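Side-chain contacts in natterin-like protein (Lethenteron camtschaticum, PDB 6IUL), which probably acts as a pore-forming cytotoxin of lamprey immunity, pairing a jacalin-like lectin module with an aerolysin-type module for membrane attack: residues 6-11 with 126-131; 20-25 with 139-144; 44-49 with 54-59. All coordinates share one frame; numbering follows the deposited sequence.

How the contacts relate
All three contacts lie in the jacalin-like lectin part of the chain. Contacts 1 and 2 share one sheet, in which the strands run in the order 6-12, 135-155, 124-131, 17-22; each joins strands that are next but one, and their centres are about 8 Å apart. They meet at Gln128, whose OE1 lies 2.7 Å from Ser20 OG and whose O lies 2.8 Å from Gly139 N. Contact 3 is a hairpin of a second sheet, with its centre about 13 Å from that of contact 1 and about 14 Å from that of contact 2. The two sheets face each other across an apolar interior: Val127 CG2 lies 4.1 Å from Val47 CG2, and Phe21 CB 3.7 Å from Phe57 CZ.

Contact 1: residues 6-11 with 126-131; sequences TTLHII and GVQGRG
Over one face of the Gln128 side-chain amide sits a single methyl group, CD2 of Leu8, 3.6 Å from CD and 3.5 Å from NE2. Its line to CD runs close to the amide normal, so the methyl covers the flat group rather than approaching its rim. The amide oxygen OE1 is turned to Ser20 OG, its hydrogen-bond partner on strand 17-22, which comes from the other side of the amide plane. Leu8 and Gln128 cross at about a right angle. Both send CG anti to the backbone N (chi1 172° and -175°), and the extended glutamine chain carries its amide across the leucine tip.

Further along, Ile10 approaches the backbone: CG1 lies 3.8 Å from Gln128 O, and CD1 packs on Gly129 with 4.3 Å between Ile10 CD1 and Gly129 CA. The Gln128 carbonyl is already engaged by the backbone of Gly139. Gly139 belongs to strand 135-155, which runs between the two segments and pairs with both, so the side chains here reach over an intervening strand. Leucine and isoleucine suit the place by spreading methyls over a polar surface whose oxygens are bonded elsewhere. The contact therefore rests on van der Waals packing, while the polarity of Gln128 is directed toward Ser20.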
loop_
_atom_site.group_PDB
_atom_site.type_symbol
_atom_site.label_atom_id
_atom_site.label_comp_id
_atom_site.label_asym_id
_atom_site.label_seq_id
_atom_site.Cartn_x
_atom_site.Cartn_y
_atom_site.Cartn_z
ATOM N N THR A 6 19.927 -6.491 24.169
ATOM C CA THR A 6 19.436 -5.425 25.019
ATOM C C THR A 6 20.550 -4.762 25.816
ATOM O O THR A 6 21.603 -5.307 25.998
ATOM C CB THR A 6 18.358 -5.878 26.011
ATOM O OG1 THR A 6 18.929 -6.757 26.977
ATOM C CG2 THR A 6 17.252 -6.603 25.339
ATOM N N THR A 7 20.320 -3.522 26.232
ATOM C CA THR A 7 21.274 -2.754 27.000
ATOM C C THR A 7 20.529 -2.125 28.175
ATOM O O THR A 7 19.372 -1.654 28.027
ATOM C CB THR A 7 21.989 -1.660 26.163
ATOM O OG1 THR A 7 22.820 -0.876 27.017
ATOM C CG2 THR A 7 21.026 -0.691 25.486
ATOM N N LEU A 8 21.194 -2.107 29.332
ATOM C CA LEU A 8 20.593 -1.700 30.594
ATOM C C LEU A 8 21.653 -1.055 31.483
ATOM O O LEU A 8 22.701 -1.698 31.787
ATOM C CB LEU A 8 20.066 -2.933 31.295
ATOM C CG LEU A 8 19.576 -2.733 32.726
ATOM C CD1 LEU A 8 18.437 -1.695 32.814
ATOM C CD2 LEU A 8 19.122 -4.097 33.239
ATOM N N HIS A 9 21.422 0.204 31.864
ATOM C CA HIS A 9 22.353 0.943 32.700
ATOM C C HIS A 9 21.591 1.481 33.927
ATOM O O HIS A 9 20.811 2.413 33.837
ATOM C CB HIS A 9 22.997 2.066 31.888
ATOM C CG HIS A 9 24.107 2.776 32.591
ATOM N ND1 HIS A 9 24.859 3.761 31.972
ATOM C CD2 HIS A 9 24.581 2.675 33.855
ATOM C CE1 HIS A 9 25.749 4.233 32.831
ATOM N NE2 HIS A 9 25.606 3.587 33.975
ATOM N N ILE A 10 21.853 0.870 35.079
ATOM C CA ILE A 10 21.162 1.170 36.353
ATOM C C ILE A 10 21.889 2.257 37.142
ATOM O O ILE A 10 23.097 2.212 37.310
ATOM C CB ILE A 10 21.057 -0.088 37.199
ATOM C CG1 ILE A 10 20.225 -1.133 36.449
ATOM C CG2 ILE A 10 20.463 0.210 38.572
ATOM C CD1 ILE A 10 20.146 -2.467 37.185
ATOM N N ILE A 11 21.149 3.261 37.591
ATOM C CA ILE A 11 21.691 4.365 38.386
ATOM C C ILE A 11 21.001 4.442 39.753
ATOM O O ILE A 11 19.783 4.247 39.857
ATOM C CB ILE A 11 21.532 5.697 37.657
ATOM C CG1 ILE A 11 22.561 5.782 36.526
ATOM C CG2 ILE A 11 21.737 6.905 38.595
ATOM C CD1 ILE A 11 24.031 5.649 36.917
ATOM N N GLY A 126 11.107 -1.996 29.095
ATOM C CA GLY A 126 10.667 -1.953 30.488
ATOM C C GLY A 126 11.776 -1.396 31.389
ATOM O O GLY A 126 12.669 -0.637 30.935
ATOM N N VAL A 127 11.754 -1.794 32.664
ATOM C CA VAL A 127 12.707 -1.286 33.665
ATOM C C VAL A 127 13.263 -2.373 34.546
ATOM O O VAL A 127 12.702 -3.438 34.637
ATOM C CB VAL A 127 12.060 -0.254 34.595
ATOM C CG1 VAL A 127 11.611 0.961 33.800
ATOM C CG2 VAL A 127 10.883 -0.882 35.349
ATOM N N GLN A 128 14.374 -2.079 35.203
ATOM C CA GLN A 128 14.982 -3.033 36.094
ATOM C C GLN A 128 15.763 -2.270 37.117
ATOM O O GLN A 128 16.410 -1.257 36.801
ATOM C CB GLN A 128 15.930 -3.975 35.323
ATOM C CG GLN A 128 16.546 -5.104 36.160
ATOM C CD GLN A 128 17.119 -6.236 35.282
ATOM O OE1 GLN A 128 16.445 -6.734 34.388
ATOM N NE2 GLN A 128 18.371 -6.608 35.535
ATOM N N GLY A 129 15.729 -2.731 38.358
ATOM C CA GLY A 129 16.468 -2.067 39.398
ATOM C C GLY A 129 16.247 -2.645 40.781
ATOM O O GLY A 129 16.047 -3.856 40.931
ATOM N N ARG A 130 16.328 -1.780 41.794
ATOM C CA ARG A 130 16.067 -2.200 43.169
ATOM C C ARG A 130 15.223 -1.149 43.875
ATOM O O ARG A 130 15.459 0.053 43.730
ATOM C CB ARG A 130 17.368 -2.420 43.946
ATOM C CG ARG A 130 18.190 -3.604 43.511
ATOM C CD ARG A 130 19.500 -3.677 44.289
ATOM N NE ARG A 130 20.193 -4.931 43.982
ATOM C CZ ARG A 130 19.783 -6.141 44.413
ATOM N NH1 ARG A 130 20.480 -7.237 44.085
ATOM N NH2 ARG A 130 18.685 -6.283 45.195
ATOM N N GLY A 131 14.229 -1.619 44.613
ATOM C CA GLY A 131 13.287 -0.755 45.295
ATOM C C GLY A 131 12.844 -1.307 46.639
ATOM O O GLY A 131 12.850 -2.530 46.879
#

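Contact 2: residues 20-25 with 139-144; sequences SFNGQE and GFIFIN
An Asx turn made by Asn22 ends strand 17-22, and the Asn22 amide lies on the tip of Ile141. CD1 of Ile141 stands over one face of the asparagine amide, 3.8 Å from CG and nearly on the amide normal, and 3.9 Å from CB. The two side chains meet at about a right angle. Ile141 reaches so far because CG1 is anti to its carbonyl carbon (chi1 -59°) and the chain then runs on extended to CD1. The same methyl passes 4.2 Å from Phe21 O and 4.3 Å from Ser20 OG, a hydroxyl bonded to Gln128.

The two strands run roughly parallel, 29° apart, with strand 124-131 between them and antiparallel to both. This is one four-stranded face of the beta-prism characteristic of jacalin-like lectins, and here Ile141 reaches past strand 124-131 to Asn22. Leu8 of strand 6-12 also touches Ile141.

Asparagine suits the strand end because its short amide can serve backbone and side chain together, and its two bonds to Gln24 hold the amide's rotation. Asn22 OD1 accepts from Gln24 N at 2.7 Å, the donor standing well above the carbonyl plane on the side away from Ile141. Asn22 ND2 gives the second bond to Gln24 OE1 at 3.2 Å, with an N-H...O angle of 157°.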
loop_
_atom_site.group_PDB
_atom_site.type_symbol
_atom_site.label_atom_id
_atom_site.label_comp_id
_atom_site.label_asym_id
_atom_site.label_seq_id
_atom_site.Cartn_x
_atom_site.Cartn_y
_atom_site.Cartn_z
ATOM N N SER A 20 12.420 -6.607 38.038
ATOM C CA SER A 20 12.558 -6.531 36.588
ATOM C C SER A 20 11.202 -6.627 35.935
ATOM O O SER A 20 10.475 -7.547 36.192
ATOM C CB SER A 20 13.457 -7.665 36.059
ATOM O OG SER A 20 13.853 -7.434 34.705
ATOM N N PHE A 21 10.870 -5.665 35.080
ATOM C CA PHE A 21 9.601 -5.637 34.389
ATOM C C PHE A 21 10.001 -5.449 32.937
ATOM O O PHE A 21 10.419 -4.342 32.509
ATOM C CB PHE A 21 8.743 -4.461 34.902
ATOM C CG PHE A 21 7.386 -4.363 34.270
ATOM C CD1 PHE A 21 6.511 -5.408 34.363
ATOM C CD2 PHE A 21 6.995 -3.230 33.588
ATOM C CE1 PHE A 21 5.277 -5.342 33.786
ATOM C CE2 PHE A 21 5.758 -3.153 32.993
ATOM C CZ PHE A 21 4.889 -4.191 33.114
ATOM N N ASN A 22 9.865 -6.524 32.177
ATOM C CA ASN A 22 10.515 -6.637 30.861
ATOM C C ASN A 22 9.583 -7.268 29.854
ATOM O O ASN A 22 9.092 -8.350 30.099
ATOM C CB ASN A 22 11.760 -7.510 31.037
ATOM C CG ASN A 22 12.612 -7.592 29.790
ATOM O OD1 ASN A 22 12.204 -7.161 28.731
ATOM N ND2 ASN A 22 13.822 -8.142 29.909
ATOM N N GLY A 23 9.354 -6.619 28.719
ATOM C CA GLY A 23 8.508 -7.181 27.645
ATOM C C GLY A 23 9.254 -8.023 26.621
ATOM O O GLY A 23 8.695 -8.401 25.581
ATOM N N GLN A 24 10.512 -8.323 26.902
ATOM C CA GLN A 24 11.394 -9.079 25.982
ATOM C C GLN A 24 10.803 -10.303 25.296
ATOM O O GLN A 24 10.976 -10.465 24.096
ATOM C CB GLN A 24 12.654 -9.564 26.718
ATOM C CG GLN A 24 13.751 -10.065 25.792
ATOM C CD GLN A 24 15.140 -9.937 26.400
ATOM O OE1 GLN A 24 15.355 -9.164 27.328
ATOM N NE2 GLN A 24 16.073 -10.711 25.909
ATOM N N GLU A 25 10.110 -11.145 26.046
ATOM C CA GLU A 25 9.639 -12.447 25.525
ATOM C C GLU A 25 8.634 -12.335 24.398
ATOM O O GLU A 25 8.639 -13.185 23.505
ATOM C CB GLU A 25 9.036 -13.291 26.631
ATOM C CG GLU A 25 10.070 -13.602 27.703
ATOM C CD GLU A 25 9.561 -14.519 28.826
ATOM O OE1 GLU A 25 8.334 -14.857 28.893
ATOM O OE2 GLU A 25 10.423 -14.905 29.651
ATOM N N GLY A 139 17.136 1.333 36.009
ATOM C CA GLY A 139 17.514 1.661 34.661
ATOM C C GLY A 139 16.439 1.212 33.696
ATOM O O GLY A 139 15.536 0.441 34.040
ATOM N N PHE A 140 16.533 1.701 32.473
ATOM C CA PHE A 140 15.582 1.336 31.406
ATOM C C PHE A 140 16.207 0.304 30.467
ATOM O O PHE A 140 17.354 0.455 30.026
ATOM C CB PHE A 140 15.168 2.579 30.630
ATOM C CG PHE A 140 14.291 3.538 31.426
ATOM C CD1 PHE A 140 14.834 4.370 32.373
ATOM C CD2 PHE A 140 12.939 3.630 31.191
ATOM C CE1 PHE A 140 14.058 5.248 33.109
ATOM C CE2 PHE A 140 12.137 4.507 31.927
ATOM C CZ PHE A 140 12.695 5.317 32.881
ATOM N N ILE A 141 15.462 -0.755 30.198
ATOM C CA ILE A 141 15.888 -1.797 29.286
ATOM C C ILE A 141 15.598 -1.369 27.862
ATOM O O ILE A 141 14.458 -1.182 27.511
ATOM C CB ILE A 141 15.144 -3.116 29.528
ATOM C CG1 ILE A 141 15.390 -3.591 30.953
ATOM C CG2 ILE A 141 15.678 -4.219 28.616
ATOM C CD1 ILE A 141 14.476 -4.707 31.400
ATOM N N PHE A 142 16.633 -1.227 27.042
ATOM C CA PHE A 142 16.470 -0.865 25.648
ATOM C C PHE A 142 16.923 -1.988 24.730
ATOM O O PHE A 142 17.937 -2.643 24.995
ATOM C CB PHE A 142 17.311 0.374 25.292
ATOM C CG PHE A 142 16.806 1.634 25.878
ATOM C CD1 PHE A 142 15.697 2.264 25.332
ATOM C CD2 PHE A 142 17.445 2.219 26.987
ATOM C CE1 PHE A 142 15.192 3.435 25.880
ATOM C CE2 PHE A 142 16.951 3.395 27.529
ATOM C CZ PHE A 142 15.799 3.986 26.988
ATOM N N ILE A 143 16.223 -2.149 23.612
ATOM C CA ILE A 143 16.745 -2.941 22.500
ATOM C C ILE A 143 17.889 -2.167 21.874
ATOM O O ILE A 143 17.787 -0.960 21.613
ATOM C CB ILE A 143 15.668 -3.198 21.396
ATOM C CG1 ILE A 143 14.481 -3.910 22.003
ATOM C CG2 ILE A 143 16.260 -4.057 20.275
ATOM C CD1 ILE A 143 13.333 -4.118 21.030
ATOM N N ASN A 144 18.984 -2.864 21.616
ATOM C CA ASN A 144 20.121 -2.222 20.957
ATOM C C ASN A 144 19.730 -1.828 19.530
ATOM O O ASN A 144 18.686 -2.243 19.030
ATOM C CB ASN A 144 21.328 -3.154 20.977
ATOM C CG ASN A 144 22.126 -3.037 22.247
ATOM O OD1 ASN A 144 22.469 -1.931 22.629
ATOM N ND2 ASN A 144 22.533 -4.187 22.839
#

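Contact 3: residues 44-49 with 54-59; sequences GVQVWL and RETFGA
Val45 and Phe57 face each other as a hydrogen-bonded pair, as do Val47 and Glu55, and between them they form four backbone bonds. Val45 N gives to Phe57 O and Phe57 N to Val45 O, each at 2.9 Å; Val47 N gives to Glu55 O, also at 2.9 Å, and Glu55 N to Val47 O at 3.0 Å. The carbonyls of Val45, Val47 and Glu55 each receive a CA-H...O contact as well. Gly44, Gln46 and Trp48 turn their backbone groups the other way, to strand 30-37.

Polar and flat side chains share one face of the hairpin. Gln46 NE2 comes within 2.8 Å of Thr56 OG1, while Gln46 CG lies over the Trp48 ring near its rim. Arg54 CG covers the same ring face in a CH-pi contact, 4.1 Å from the centroid of the five-membered ring. The arginine runs alongside the indole and bends at chi3 (71°); the guanidinium plane is 21° from that of the ring, though it is the stem, CG and CD, that makes the contact. Lys32 makes a cation-pi contact with Trp48. Long aliphatic stems suit Gln46 and Arg54, packing on indole while bearing polar ends.

On the opposite face, Val47, Glu55 and Phe57 pack on Phe21, Val45 touches Met138, and Phe57 stacks with Phe19. The whole is an antiparallel hairpin at the border of a four-stranded sheet, one of the three Greek-key sheets of a jacalin-like beta-prism.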
loop_
_atom_site.group_PDB
_atom_site.type_symbol
_atom_site.label_atom_id
_atom_site.label_comp_id
_atom_site.label_asym_id
_atom_site.label_seq_id
_atom_site.Cartn_x
_atom_site.Cartn_y
_atom_site.Cartn_z
ATOM N N GLY A 44 8.584 6.233 43.552
ATOM C CA GLY A 44 7.917 5.125 42.910
ATOM C C GLY A 44 7.721 5.324 41.424
ATOM O O GLY A 44 7.757 6.436 40.913
ATOM N N VAL A 45 7.474 4.213 40.750
ATOM C CA VAL A 45 7.245 4.212 39.324
ATOM C C VAL A 45 6.144 3.207 39.008
ATOM O O VAL A 45 6.122 2.120 39.563
ATOM C CB VAL A 45 8.570 3.814 38.641
ATOM C CG1 VAL A 45 8.353 3.261 37.292
ATOM C CG2 VAL A 45 9.496 5.001 38.534
ATOM N N GLN A 46 5.243 3.570 38.126
ATOM C CA GLN A 46 4.335 2.623 37.523
ATOM C C GLN A 46 4.559 2.596 35.979
ATOM O O GLN A 46 4.682 3.632 35.328
ATOM C CB GLN A 46 2.925 3.005 37.884
ATOM C CG GLN A 46 1.805 2.172 37.290
ATOM C CD GLN A 46 0.471 2.365 37.989
ATOM O OE1 GLN A 46 -0.208 3.369 37.842
ATOM N NE2 GLN A 46 0.095 1.361 38.726
ATOM N N VAL A 47 4.597 1.408 35.409
ATOM C CA VAL A 47 4.975 1.210 34.033
ATOM C C VAL A 47 3.939 0.335 33.347
ATOM O O VAL A 47 3.512 -0.720 33.886
ATOM C CB VAL A 47 6.328 0.459 33.972
ATOM C CG1 VAL A 47 6.755 0.195 32.534
ATOM C CG2 VAL A 47 7.424 1.200 34.736
ATOM N N TRP A 48 3.566 0.759 32.138
ATOM C CA TRP A 48 2.634 0.007 31.281
ATOM C C TRP A 48 3.341 -0.414 29.972
ATOM O O TRP A 48 4.050 0.409 29.344
ATOM C CB TRP A 48 1.463 0.881 30.863
ATOM C CG TRP A 48 0.503 1.308 31.929
ATOM C CD1 TRP A 48 -0.767 0.835 32.101
ATOM C CD2 TRP A 48 0.676 2.363 32.891
ATOM N NE1 TRP A 48 -1.387 1.522 33.118
ATOM C CE2 TRP A 48 -0.530 2.466 33.622
ATOM C CE3 TRP A 48 1.718 3.233 33.190
ATOM C CZ2 TRP A 48 -0.710 3.401 34.682
ATOM C CZ3 TRP A 48 1.563 4.158 34.194
ATOM C CH2 TRP A 48 0.343 4.249 34.945
ATOM N N LEU A 49 3.159 -1.664 29.572
ATOM C CA LEU A 49 3.673 -2.152 28.299
ATOM C C LEU A 49 2.564 -2.245 27.268
ATOM O O LEU A 49 1.397 -2.221 27.607
ATOM C CB LEU A 49 4.351 -3.484 28.468
ATOM C CG LEU A 49 5.464 -3.522 29.502
ATOM C CD1 LEU A 49 6.097 -4.907 29.581
ATOM C CD2 LEU A 49 6.515 -2.466 29.199
ATOM N N ARG A 54 1.122 -4.185 33.418
ATOM C CA ARG A 54 1.238 -2.987 34.228
ATOM C C ARG A 54 1.793 -3.355 35.593
ATOM O O ARG A 54 1.348 -4.314 36.211
ATOM C CB ARG A 54 -0.156 -2.381 34.347
ATOM C CG ARG A 54 -0.318 -1.383 35.437
ATOM C CD ARG A 54 -1.661 -0.724 35.348
ATOM N NE ARG A 54 -2.737 -1.617 35.720
ATOM C CZ ARG A 54 -3.430 -1.533 36.832
ATOM N NH1 ARG A 54 -3.144 -0.626 37.743
ATOM N NH2 ARG A 54 -4.407 -2.394 37.050
ATOM N N GLU A 55 2.777 -2.610 36.057
ATOM C CA GLU A 55 3.322 -2.887 37.364
ATOM C C GLU A 55 3.913 -1.658 38.059
ATOM O O GLU A 55 4.376 -0.740 37.411
ATOM C CB GLU A 55 4.370 -4.007 37.257
ATOM C CG GLU A 55 4.482 -4.834 38.542
ATOM C CD GLU A 55 5.353 -6.095 38.414
ATOM O OE1 GLU A 55 5.902 -6.535 39.451
ATOM O OE2 GLU A 55 5.529 -6.620 37.298
ATOM N N THR A 56 3.959 -1.722 39.390
ATOM C CA THR A 56 4.397 -0.657 40.233
ATOM C C THR A 56 5.536 -1.080 41.146
ATOM O O THR A 56 5.537 -2.159 41.730
ATOM C CB THR A 56 3.208 -0.157 41.088
ATOM O OG1 THR A 56 2.159 0.324 40.229
ATOM C CG2 THR A 56 3.661 0.991 41.980
ATOM N N PHE A 57 6.519 -0.207 41.271
ATOM C CA PHE A 57 7.618 -0.386 42.169
ATOM C C PHE A 57 7.802 0.832 43.033
ATOM O O PHE A 57 7.492 1.958 42.579
ATOM C CB PHE A 57 8.883 -0.636 41.341
ATOM C CG PHE A 57 8.719 -1.758 40.359
ATOM C CD1 PHE A 57 8.691 -3.080 40.792
ATOM C CD2 PHE A 57 8.515 -1.487 39.023
ATOM C CE1 PHE A 57 8.474 -4.119 39.893
ATOM C CE2 PHE A 57 8.318 -2.498 38.133
ATOM C CZ PHE A 57 8.292 -3.815 38.568
ATOM N N GLY A 58 8.340 0.636 44.245
ATOM C CA GLY A 58 8.434 1.711 45.257
ATOM C C GLY A 58 7.040 2.097 45.670
ATOM O O GLY A 58 6.179 1.215 45.739
ATOM N N ALA A 59 6.769 3.397 45.878
ATOM C CA ALA A 59 5.461 3.871 46.340
ATOM C C ALA A 59 4.978 5.018 45.486
ATOM O O ALA A 59 5.751 5.900 45.123
ATOM C CB ALA A 59 5.578 4.338 47.784
#